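Local coordinates for tyrosine recombinase XerH (Helicobacter pylori, PDB 5JJV), which cuts and rejoins DNA at specific sites as a tyrosine recombinase, binding the difH sequence and taking part in chromosome segregation, at a contact of chain A with DNA, the interface of chains B and A and a contact of chain B with DNA. Residues are numbered along the deposited sequence; one frame, centred on the assembly and turned at random. Chains: chain A/B, Tyrosine recombinase XerH.

Two ways of holding a recombination complex together appear side by side: contacts 1 and 4 grip DNA, and contacts 2 and 3 join neighbouring subunits. Helix 286-299 links the DNA sites: A:Tyr288 leans on the backbone in contact 1, while in contact 4 B:Gln286 and B:Lys291 reach base edges in the major groove and B:Tyr290 also holds the backbone. Their C-alpha centres lie about 42 Å apart. Contacts 2 and 3, about 33 Å apart, bridge the same two chains through separate regions. The centres of contacts 1 and 4 lie about 13 and 11 Å from the active-site arginines A:Arg214 and B:Arg214.

Contact 1: a contact of chain A with DNA. Residues chain A 197, 200, 278, 284-285, 288. With nucleotides of chain C.
A:Tyr288 lays its ring against the sugar of DG3 in chain C, while A:Arg200, A:Asn278 and A:Thr285 hold the successive phosphates of DG3 and DT4. Followed outward, the tyrosine begins with CB, 3.5 Å from the phosphate oxygen OP2 of DT4 and 3.8 Å from the thymine methyl C7. CG anti to the backbone N (chi1 -175°) carries the ring away from that methyl and alongside the sugar of DG3. There CD1 lies 3.7 Å from C8 of the guanine, and CE1 is 3.6 Å from the deoxyribose C5'. This C5' sits over one ring face, displaced toward the rim, in a CH-pi contact that also brings it near CZ; the hydroxyl OH lies just beyond, touching C5' loosely at most.

The phosphates are held from other directions. A:Arg200 bends at chi3 (61°) and forms a salt bridge from NH2 to OP2 of DG3 at 2.7 Å, the oxygen tilted from the guanidinium plane. A:Asn278 donates its amide ND2 to OP1 of DT4 at 2.6 Å. The other oxygen, OP2 of DT4, accepts two bonds from A:Thr285, from the backbone N at 3.0 Å and from the hydroxyl OG1 at 2.6 Å. Because these polar bonds go to backbone phosphates, the site anchors the catalytic domain on the duplex largely without reading bases.

Contact 2: the interface of chains B and A. Residues chain B 119, 126, 162; chain A 32-33, 39.
A:Asn33 faces B:Lys126 across the subunit boundary, the two side chains coming from opposite directions and meeting at their polar ends. In the asparagine, CG lies between the backbone N and the carbonyl carbon (chi1 72°), which turns the amide toward chain B. The lysine, extended beyond CG, delivers NZ to the amide oxygen OD1 of A:Asn33 at 2.8 Å. The C=O...N angle is 128°, and the lysine nitrogen is tilted 28° from the carbonyl plane. The other end of the same amide is used as well: ND2 donates to the backbone oxygen O of B:Gly119 at 3.3 Å, with that oxygen close to the amide plane.

A:Gln39, behind the asparagine, is placed to orient this amide. Within chain A, ND2 of A:Asn33 also donates to OE1 of A:Gln39 at 3.1 Å; seen from the glutamine, the donor stands above its carbonyl plane. With the bonds to B:Gly119 and A:Gln39 both on ND2, and B:Lys126 on OD1, the rotation of the asparagine amide should be well fixed.

Beside this polar centre, B:Ser162 lies against A:Ser32, its CB 3.8 Å from CA of the partner.

The patch mainly joins the N-terminal, core-binding regions of neighbouring subunits and probably supports assembly on DNA. The chain A residues occupy the loop after helix 12-30 and the start of helix 39-50. They meet helix 123-143 of chain B, the loop preceding it and the loop bearing B:Ser162.

Contact 3: the interface of chains B and A. Residues chain B 350, 353-354; chain A 229-230, 232, 234, 248.
B:Leu353 and A:Met248 make the centre of the apolar contact, their side chains crossing obliquely. The thioether methyl CE of A:Met248 reaches CB of the leucine at 3.7 Å, and CB of the methionine lies 3.8 Å from that same leucine carbon. A bend at chi3 (-66°) turns CE toward B:Lys350 as well, where it touches CD at 3.7 Å. B:Lys350 and A:Met248 cross at about a right angle, with the methyl against the lysine's aliphatic part.

Sulfur contacts form the second group. Past the methionine, the lysine chain runs to A:Cys232, with CE 3.7 Å from SG and the side-chain amine NZ also close to the thiol. The carboxylate oxygen OE1 of B:Glu354 lies near both sulfurs, 3.8 Å from SG of A:Cys232 and from SD of A:Met248.

Charges may also act at longer range. NZ of B:Lys350 stands 4.5 Å from OE1 of B:Glu354 and 5.7 Å from OE1 of A:Glu229, too far for salt bridges.

The patch sets the C-terminal helix 350-357 of chain B against strands 232-238 and 244-250 of chain A. Such docking of one subunit's C-terminal segment on its neighbour is characteristic of tyrosine recombinases and probably links the subunits during synapsis and strand exchange.

Contact 4: a contact of chain B with DNA. Residues chain B 286-287, 290-291. With nucleotides of chain E; nucleotides of chain D.
B:Tyr290 sets its ring against the adenine of DA11 in chain D in an edge-to-face stack, with the planes at 75° and the ring centroids 4.8 Å apart. The adenine C8 points at the tyrosine face, over its centre. With CG anti to the backbone N (chi1 -179°), the ring also spans to DT12, CD2 lying 3.7 Å from its methyl C7, and CE2 packs on the deoxyribose C2' of DA11. The hydroxyl OH grips the DA11 phosphate at two oxygens, donating to OP2 at 2.5 Å, at the ring's edge, and to O5' at 2.8 Å.

Charge enters through B:Lys291. Its chain bends at chi3 (-67°) and brings the side-chain amine NZ to the thymine O4 of DT4 in chain E at 3.1 Å; a positive charge on the lysine would probably strengthen this bond.

B:Gln286 reads the Hoogsteen edge of DA11 with both ends of its amide. OE1 accepts from N6 at 2.7 Å on a lone pair in the carbonyl plane, and NE2 donates to N7 at 3.3 Å. B:Ala287 packs CB against the thymine methyl C7 of DT5 in chain E.

Helix 286-299 therefore lies in the major groove as a recognition helix, and its paired bonds to adenine are suited to selecting the difH sequence.

Contact 1: a contact of chain A with DNA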
loop_
_atom_site.group_PDB
_atom_site.type_symbol
_atom_site.label_atom_id
_atom_site.label_comp_id
_atom_site.label_asym_id
_atom_site.label_seq_id
_atom_site.Cartn_x
_atom_site.Cartn_y
_atom_site.Cartn_z
ATOM N N VAL A 197 34.069 32.311 -7.456
ATOM C CA VAL A 197 32.896 31.520 -7.094
ATOM C C VAL A 197 31.695 31.709 -8.020
ATOM O O VAL A 197 30.726 30.955 -7.935
ATOM C CB VAL A 197 32.432 31.841 -5.656
ATOM C CG1 VAL A 197 33.581 31.672 -4.675
ATOM C CG2 VAL A 197 31.863 33.251 -5.583
ATOM N N ARG A 200 30.729 28.614 -10.395
ATOM C CA ARG A 200 30.299 27.452 -9.627
ATOM C C ARG A 200 28.950 27.673 -8.951
ATOM O O ARG A 200 28.059 26.828 -9.038
ATOM C CB ARG A 200 31.348 27.097 -8.573
ATOM C CG ARG A 200 30.977 25.910 -7.701
ATOM C CD ARG A 200 31.820 25.892 -6.442
ATOM N NE ARG A 200 31.614 27.099 -5.649
ATOM C CZ ARG A 200 32.400 27.482 -4.650
ATOM N NH1 ARG A 200 33.458 26.753 -4.321
ATOM N NH2 ARG A 200 32.133 28.597 -3.983
ATOM N N ASN A 278 34.377 23.119 -2.583
ATOM C CA ASN A 278 35.096 24.290 -2.103
ATOM C C ASN A 278 36.545 24.240 -2.571
ATOM O O ASN A 278 36.916 23.366 -3.354
ATOM C CB ASN A 278 35.020 24.389 -0.576
ATOM C CG ASN A 278 35.409 23.095 0.120
ATOM O OD1 ASN A 278 36.314 22.385 -0.316
ATOM N ND2 ASN A 278 34.719 22.783 1.213
ATOM N N LEU A 284 30.289 21.279 -0.703
ATOM C CA LEU A 284 29.828 22.508 -0.069
ATOM C C LEU A 284 28.768 22.204 0.984
ATOM O O LEU A 284 28.103 21.169 0.927
ATOM C CB LEU A 284 29.280 23.478 -1.116
ATOM C CG LEU A 284 30.294 23.988 -2.141
ATOM C CD1 LEU A 284 29.604 24.789 -3.236
ATOM C CD2 LEU A 284 31.362 24.825 -1.455
ATOM N N THR A 285 28.614 23.108 1.944
ATOM C CA THR A 285 27.674 22.907 3.039
ATOM C C THR A 285 26.324 23.558 2.761
ATOM O O THR A 285 26.212 24.440 1.909
ATOM C CB THR A 285 28.229 23.465 4.360
ATOM O OG1 THR A 285 28.503 24.864 4.211
ATOM C CG2 THR A 285 29.509 22.740 4.747
ATOM N N TYR A 288 26.388 27.377 3.418
ATOM C CA TYR A 288 26.888 28.200 2.325
ATOM C C TYR A 288 25.828 28.351 1.241
ATOM O O TYR A 288 25.568 29.456 0.768
ATOM C CB TYR A 288 28.167 27.602 1.736
ATOM C CG TYR A 288 28.803 28.462 0.667
ATOM C CD1 TYR A 288 29.466 29.637 1.000
ATOM C CD2 TYR A 288 28.745 28.101 -0.673
ATOM C CE1 TYR A 288 30.050 30.429 0.029
ATOM C CE2 TYR A 288 29.328 28.887 -1.651
ATOM C CZ TYR A 288 29.978 30.049 -1.293
ATOM O OH TYR A 288 30.560 30.836 -2.260
ATOM P P DG C 3 34.979 28.477 -1.676
ATOM O OP1 DG C 3 36.078 27.494 -1.732
ATOM O OP2 DG C 3 34.523 29.145 -2.913
ATOM O "O5'" DG C 3 33.726 27.742 -0.993
ATOM C "C5'" DG C 3 32.956 28.388 0.013
ATOM C "C4'" DG C 3 33.538 28.123 1.390
ATOM O "O4'" DG C 3 33.683 29.371 2.086
ATOM C "C3'" DG C 3 32.683 27.274 2.308
ATOM O "O3'" DG C 3 32.950 25.894 2.079
ATOM C "C2'" DG C 3 33.158 27.710 3.699
ATOM C "C1'" DG C 3 33.652 29.144 3.478
ATOM N N9 DG C 3 32.803 30.159 4.095
ATOM C C8 DG C 3 31.868 30.948 3.470
ATOM N N7 DG C 3 31.260 31.769 4.279
ATOM C C5 DG C 3 31.828 31.509 5.520
ATOM C C6 DG C 3 31.568 32.092 6.781
ATOM O O6 DG C 3 30.755 32.985 7.063
ATOM N N1 DG C 3 32.367 31.538 7.779
ATOM C C2 DG C 3 33.297 30.545 7.580
ATOM N N2 DG C 3 33.972 30.137 8.664
ATOM N N3 DG C 3 33.549 29.991 6.402
ATOM C C4 DG C 3 32.780 30.521 5.422
ATOM P P DT C 4 32.001 24.760 2.715
ATOM O OP1 DT C 4 32.328 23.473 2.064
ATOM O OP2 DT C 4 30.609 25.263 2.679
ATOM O "O5'" DT C 4 32.449 24.689 4.250
ATOM C "C5'" DT C 4 33.782 24.342 4.595
ATOM C "C4'" DT C 4 34.012 24.551 6.079
ATOM O "O4'" DT C 4 33.670 25.905 6.416
ATOM C "C3'" DT C 4 33.162 23.662 6.973
ATOM O "O3'" DT C 4 33.947 22.560 7.432
ATOM C "C2'" DT C 4 32.722 24.564 8.137
ATOM C "C1'" DT C 4 33.145 25.973 7.721
ATOM N N1 DT C 4 32.025 26.961 7.721
ATOM C C2 DT C 4 31.674 27.585 8.895
ATOM O O2 DT C 4 32.228 27.373 9.957
ATOM N N3 DT C 4 30.639 28.474 8.780
ATOM C C4 DT C 4 29.936 28.796 7.632
ATOM O O4 DT C 4 29.017 29.613 7.631
ATOM C C5 DT C 4 30.357 28.105 6.436
ATOM C C7 DT C 4 29.671 28.371 5.128
ATOM C C6 DT C 4 31.368 27.231 6.539
#

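Contact 2: the interface of chains B and A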
loop_
_atom_site.group_PDB
_atom_site.type_symbol
_atom_site.label_atom_id
_atom_site.label_comp_id
_atom_site.label_asym_id
_atom_site.label_seq_id
_atom_site.Cartn_x
_atom_site.Cartn_y
_atom_site.Cartn_z
ATOM N N GLY B 119 27.223 -1.818 9.092
ATOM C CA GLY B 119 27.316 -0.370 9.034
ATOM C C GLY B 119 28.080 0.154 7.833
ATOM O O GLY B 119 27.709 1.170 7.245
ATOM N N LYS B 126 22.593 -5.144 3.891
ATOM C CA LYS B 126 21.894 -5.024 5.167
ATOM C C LYS B 126 20.598 -5.821 5.152
ATOM O O LYS B 126 20.284 -6.533 6.105
ATOM C CB LYS B 126 21.584 -3.560 5.493
ATOM C CG LYS B 126 22.783 -2.702 5.846
ATOM C CD LYS B 126 22.329 -1.357 6.402
ATOM C CE LYS B 126 23.506 -0.448 6.714
ATOM N NZ LYS B 126 23.071 0.843 7.314
ATOM N N SER B 162 16.267 0.973 9.725
ATOM C CA SER B 162 16.346 1.866 8.572
ATOM C C SER B 162 16.783 1.148 7.299
ATOM O O SER B 162 17.622 0.247 7.338
ATOM C CB SER B 162 17.305 3.022 8.862
ATOM O OG SER B 162 17.493 3.830 7.713
ATOM N N SER A 32 18.886 5.946 10.264
ATOM C CA SER A 32 19.768 5.914 9.102
ATOM C C SER A 32 21.176 6.413 9.414
ATOM O O SER A 32 21.353 7.397 10.132
ATOM C CB SER A 32 19.174 6.748 7.964
ATOM O OG SER A 32 20.094 6.875 6.894
ATOM N N ASN A 33 22.170 5.725 8.863
ATOM C CA ASN A 33 23.563 6.125 9.013
ATOM C C ASN A 33 24.187 6.464 7.664
ATOM O O ASN A 33 25.410 6.476 7.520
ATOM C CB ASN A 33 24.370 5.020 9.697
ATOM C CG ASN A 33 24.594 3.817 8.796
ATOM O OD1 ASN A 33 23.724 3.445 8.005
ATOM N ND2 ASN A 33 25.769 3.206 8.906
ATOM N N GLN A 39 32.166 5.472 10.444
ATOM C CA GLN A 39 31.309 4.637 11.278
ATOM C C GLN A 39 31.884 4.466 12.685
ATOM O O GLN A 39 31.156 4.144 13.625
ATOM C CB GLN A 39 31.099 3.271 10.617
ATOM C CG GLN A 39 30.045 2.393 11.281
ATOM C CD GLN A 39 28.640 2.964 11.178
ATOM O OE1 GLN A 39 28.377 3.867 10.382
ATOM N NE2 GLN A 39 27.728 2.435 11.986
#

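Contact 3: the interface of chains B and A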
loop_
_atom_site.group_PDB
_atom_site.type_symbol
_atom_site.label_atom_id
_atom_site.label_comp_id
_atom_site.label_asym_id
_atom_site.label_seq_id
_atom_site.Cartn_x
_atom_site.Cartn_y
_atom_site.Cartn_z
ATOM N N LYS B 350 12.320 8.627 -21.082
ATOM C CA LYS B 350 12.684 9.937 -21.618
ATOM C C LYS B 350 11.464 10.810 -21.889
ATOM O O LYS B 350 11.447 11.987 -21.533
ATOM C CB LYS B 350 13.498 9.776 -22.904
ATOM C CG LYS B 350 13.480 10.997 -23.814
ATOM C CD LYS B 350 14.768 11.799 -23.720
ATOM C CE LYS B 350 14.725 13.013 -24.643
ATOM N NZ LYS B 350 16.081 13.577 -24.906
ATOM N N LEU B 353 10.151 11.983 -18.557
ATOM C CA LEU B 353 11.038 12.984 -17.974
ATOM C C LEU B 353 10.956 14.304 -18.736
ATOM O O LEU B 353 11.053 15.381 -18.145
ATOM C CB LEU B 353 12.480 12.473 -17.960
ATOM C CG LEU B 353 12.787 11.307 -17.018
ATOM C CD1 LEU B 353 14.177 10.746 -17.282
ATOM C CD2 LEU B 353 12.657 11.752 -15.572
ATOM N N GLU B 354 10.777 14.204 -20.049
ATOM C CA GLU B 354 10.657 15.369 -20.918
ATOM C C GLU B 354 9.493 16.266 -20.500
ATOM O O GLU B 354 9.602 17.491 -20.541
ATOM C CB GLU B 354 10.480 14.924 -22.372
ATOM C CG GLU B 354 10.255 16.057 -23.363
ATOM C CD GLU B 354 11.548 16.705 -23.811
ATOM O OE1 GLU B 354 12.623 16.120 -23.563
ATOM O OE2 GLU B 354 11.489 17.796 -24.417
ATOM N N GLU A 229 22.197 13.398 -23.721
ATOM C CA GLU A 229 21.702 12.765 -24.936
ATOM C C GLU A 229 20.653 13.637 -25.620
ATOM O O GLU A 229 19.616 13.950 -25.033
ATOM C CB GLU A 229 21.118 11.386 -24.623
ATOM C CG GLU A 229 20.811 10.551 -25.855
ATOM C CD GLU A 229 20.311 9.162 -25.508
ATOM O OE1 GLU A 229 19.526 9.037 -24.545
ATOM O OE2 GLU A 229 20.708 8.196 -26.195
ATOM N N ASN A 230 20.941 14.024 -26.861
ATOM C CA ASN A 230 20.039 14.841 -27.672
ATOM C C ASN A 230 19.600 16.126 -26.973
ATOM O O ASN A 230 18.434 16.515 -27.046
ATOM C CB ASN A 230 18.807 14.028 -28.082
ATOM C CG ASN A 230 19.148 12.888 -29.026
ATOM O OD1 ASN A 230 20.006 13.022 -29.899
ATOM N ND2 ASN A 230 18.476 11.757 -28.853
ATOM N N CYS A 232 19.515 16.686 -23.788
ATOM C CA CYS A 232 18.905 16.438 -22.486
ATOM C C CYS A 232 19.899 15.836 -21.501
ATOM O O CYS A 232 20.587 14.867 -21.818
ATOM C CB CYS A 232 17.699 15.507 -22.629
ATOM S SG CYS A 232 16.379 16.132 -23.688
ATOM N N THR A 234 20.146 13.684 -18.280
ATOM C CA THR A 234 19.481 12.805 -17.329
ATOM C C THR A 234 20.342 12.675 -16.078
ATOM O O THR A 234 21.454 12.152 -16.133
ATOM C CB THR A 234 19.213 11.408 -17.921
ATOM O OG1 THR A 234 18.349 11.525 -19.058
ATOM C CG2 THR A 234 18.558 10.511 -16.882
ATOM N N MET A 248 15.396 15.154 -15.342
ATOM C CA MET A 248 15.920 15.651 -16.608
ATOM C C MET A 248 16.093 17.164 -16.596
ATOM O O MET A 248 15.250 17.899 -16.082
ATOM C CB MET A 248 15.012 15.238 -17.767
ATOM C CG MET A 248 15.455 15.776 -19.119
ATOM S SD MET A 248 14.573 15.020 -20.492
ATOM C CE MET A 248 15.151 13.330 -20.359
#

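Contact 4: a contact of chain B with DNA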
loop_
_atom_site.group_PDB
_atom_site.type_symbol
_atom_site.label_atom_id
_atom_site.label_comp_id
_atom_site.label_asym_id
_atom_site.label_seq_id
_atom_site.Cartn_x
_atom_site.Cartn_y
_atom_site.Cartn_z
ATOM N N GLN B 286 30.979 -17.500 -15.417
ATOM C CA GLN B 286 30.581 -16.103 -15.292
ATOM C C GLN B 286 31.815 -15.219 -15.126
ATOM O O GLN B 286 31.836 -14.070 -15.571
ATOM C CB GLN B 286 29.619 -15.924 -14.111
ATOM C CG GLN B 286 29.288 -14.477 -13.757
ATOM C CD GLN B 286 30.229 -13.898 -12.712
ATOM O OE1 GLN B 286 30.964 -14.629 -12.047
ATOM N NE2 GLN B 286 30.210 -12.579 -12.566
ATOM N N ALA B 287 32.841 -15.769 -14.484
ATOM C CA ALA B 287 34.087 -15.049 -14.255
ATOM C C ALA B 287 34.753 -14.658 -15.571
ATOM O O ALA B 287 35.158 -13.508 -15.751
ATOM C CB ALA B 287 35.032 -15.889 -13.413
ATOM N N TYR B 290 32.557 -12.143 -17.471
ATOM C CA TYR B 290 32.624 -10.810 -16.883
ATOM C C TYR B 290 33.860 -10.058 -17.359
ATOM O O TYR B 290 33.767 -8.906 -17.784
ATOM C CB TYR B 290 32.622 -10.883 -15.353
ATOM C CG TYR B 290 32.672 -9.516 -14.701
ATOM C CD1 TYR B 290 31.506 -8.815 -14.426
ATOM C CD2 TYR B 290 33.887 -8.921 -14.377
ATOM C CE1 TYR B 290 31.546 -7.564 -13.840
ATOM C CE2 TYR B 290 33.936 -7.671 -13.796
ATOM C CZ TYR B 290 32.763 -6.997 -13.528
ATOM O OH TYR B 290 32.806 -5.751 -12.945
ATOM N N LYS B 291 35.015 -10.712 -17.278
ATOM C CA LYS B 291 36.282 -10.081 -17.631
ATOM C C LYS B 291 36.340 -9.710 -19.110
ATOM O O LYS B 291 36.951 -8.707 -19.480
ATOM C CB LYS B 291 37.454 -10.997 -17.270
ATOM C CG LYS B 291 37.627 -11.207 -15.771
ATOM C CD LYS B 291 38.879 -12.010 -15.448
ATOM C CE LYS B 291 38.772 -13.443 -15.949
ATOM N NZ LYS B 291 39.972 -14.250 -15.583
ATOM P P DT E 4 35.869 -21.624 -17.941
ATOM O OP1 DT E 4 34.907 -22.666 -18.362
ATOM O OP2 DT E 4 35.424 -20.221 -17.783
ATOM O "O5'" DT E 4 36.535 -22.084 -16.564
ATOM C "C5'" DT E 4 37.264 -23.302 -16.497
ATOM C "C4'" DT E 4 38.065 -23.373 -15.214
ATOM O "O4'" DT E 4 38.999 -22.281 -15.179
ATOM C "C3'" DT E 4 37.241 -23.228 -13.948
ATOM O "O3'" DT E 4 36.810 -24.509 -13.519
ATOM C "C2'" DT E 4 38.222 -22.602 -12.950
ATOM C "C1'" DT E 4 39.278 -21.936 -13.839
ATOM N N1 DT E 4 39.307 -20.448 -13.735
ATOM C C2 DT E 4 39.933 -19.861 -12.662
ATOM O O2 DT E 4 40.464 -20.497 -11.770
ATOM N N3 DT E 4 39.913 -18.493 -12.668
ATOM C C4 DT E 4 39.345 -17.671 -13.623
ATOM O O4 DT E 4 39.380 -16.447 -13.539
ATOM C C5 DT E 4 38.707 -18.351 -14.725
ATOM C C7 DT E 4 38.055 -17.564 -15.822
ATOM C C6 DT E 4 38.721 -19.692 -14.727
ATOM P P DT E 5 35.497 -24.665 -12.610
ATOM O OP1 DT E 5 35.111 -26.095 -12.638
ATOM O OP2 DT E 5 34.527 -23.628 -13.026
ATOM O "O5'" DT E 5 36.007 -24.305 -11.140
ATOM C "C5'" DT E 5 37.086 -25.030 -10.569
ATOM C "C4'" DT E 5 37.575 -24.351 -9.305
ATOM O "O4'" DT E 5 38.060 -23.022 -9.628
ATOM C "C3'" DT E 5 36.511 -24.172 -8.219
ATOM O "O3'" DT E 5 37.020 -24.604 -6.965
ATOM C "C2'" DT E 5 36.226 -22.668 -8.228
ATOM C "C1'" DT E 5 37.553 -22.097 -8.697
ATOM N N1 DT E 5 37.424 -20.773 -9.371
ATOM C C2 DT E 5 38.123 -19.696 -8.879
ATOM O O2 DT E 5 38.857 -19.762 -7.911
ATOM N N3 DT E 5 37.935 -18.528 -9.570
ATOM C C4 DT E 5 37.132 -18.333 -10.679
ATOM O O4 DT E 5 37.027 -17.243 -11.230
ATOM C C5 DT E 5 36.425 -19.503 -11.143
ATOM C C7 DT E 5 35.522 -19.415 -12.338
ATOM C C6 DT E 5 36.603 -20.652 -10.473
ATOM P P DA D 11 30.523 -4.744 -10.873
ATOM O OP1 DA D 11 30.322 -3.433 -10.216
ATOM O OP2 DA D 11 30.501 -4.848 -12.349
ATOM O "O5'" DA D 11 31.901 -5.336 -10.331
ATOM C "C5'" DA D 11 32.123 -5.424 -8.935
ATOM C "C4'" DA D 11 33.401 -6.181 -8.641
ATOM O "O4'" DA D 11 33.119 -7.602 -8.535
ATOM C "C3'" DA D 11 34.501 -6.045 -9.701
ATOM O "O3'" DA D 11 35.738 -5.823 -9.059
ATOM C "C2'" DA D 11 34.479 -7.407 -10.395
ATOM C "C1'" DA D 11 34.113 -8.306 -9.233
ATOM N N9 DA D 11 33.586 -9.608 -9.631
ATOM C C8 DA D 11 33.018 -9.941 -10.830
ATOM N N7 DA D 11 32.639 -11.196 -10.904
ATOM C C5 DA D 11 32.985 -11.721 -9.669
ATOM C C6 DA D 11 32.852 -13.011 -9.112
ATOM N N6 DA D 11 32.304 -14.042 -9.762
ATOM N N1 DA D 11 33.301 -13.196 -7.852
ATOM C C2 DA D 11 33.848 -12.162 -7.202
ATOM N N3 DA D 11 34.030 -10.911 -7.622
ATOM C C4 DA D 11 33.572 -10.756 -8.875
ATOM P P DT D 12 36.990 -5.214 -9.859
ATOM O OP1 DT D 12 36.920 -3.743 -9.732
ATOM O OP2 DT D 12 37.057 -5.841 -11.196
ATOM O "O5'" DT D 12 38.235 -5.749 -9.021
ATOM C "C5'" DT D 12 38.077 -5.993 -7.634
ATOM C "C4'" DT D 12 38.525 -7.398 -7.269
ATOM O "O4'" DT D 12 37.590 -8.373 -7.764
ATOM C "C3'" DT D 12 39.868 -7.827 -7.849
ATOM O "O3'" DT D 12 40.897 -7.583 -6.899
ATOM C "C2'" DT D 12 39.690 -9.336 -8.131
ATOM C "C1'" DT D 12 38.244 -9.611 -7.710
ATOM N N1 DT D 12 37.535 -10.601 -8.582
ATOM C C2 DT D 12 37.250 -11.848 -8.075
ATOM O O2 DT D 12 37.536 -12.188 -6.941
ATOM N N3 DT D 12 36.611 -12.689 -8.945
ATOM C C4 DT D 12 36.238 -12.419 -10.246
ATOM O O4 DT D 12 35.665 -13.245 -10.948
ATOM C C5 DT D 12 36.570 -11.094 -10.720
ATOM C C7 DT D 12 36.214 -10.685 -12.119
ATOM C C6 DT D 12 37.199 -10.259 -9.875
#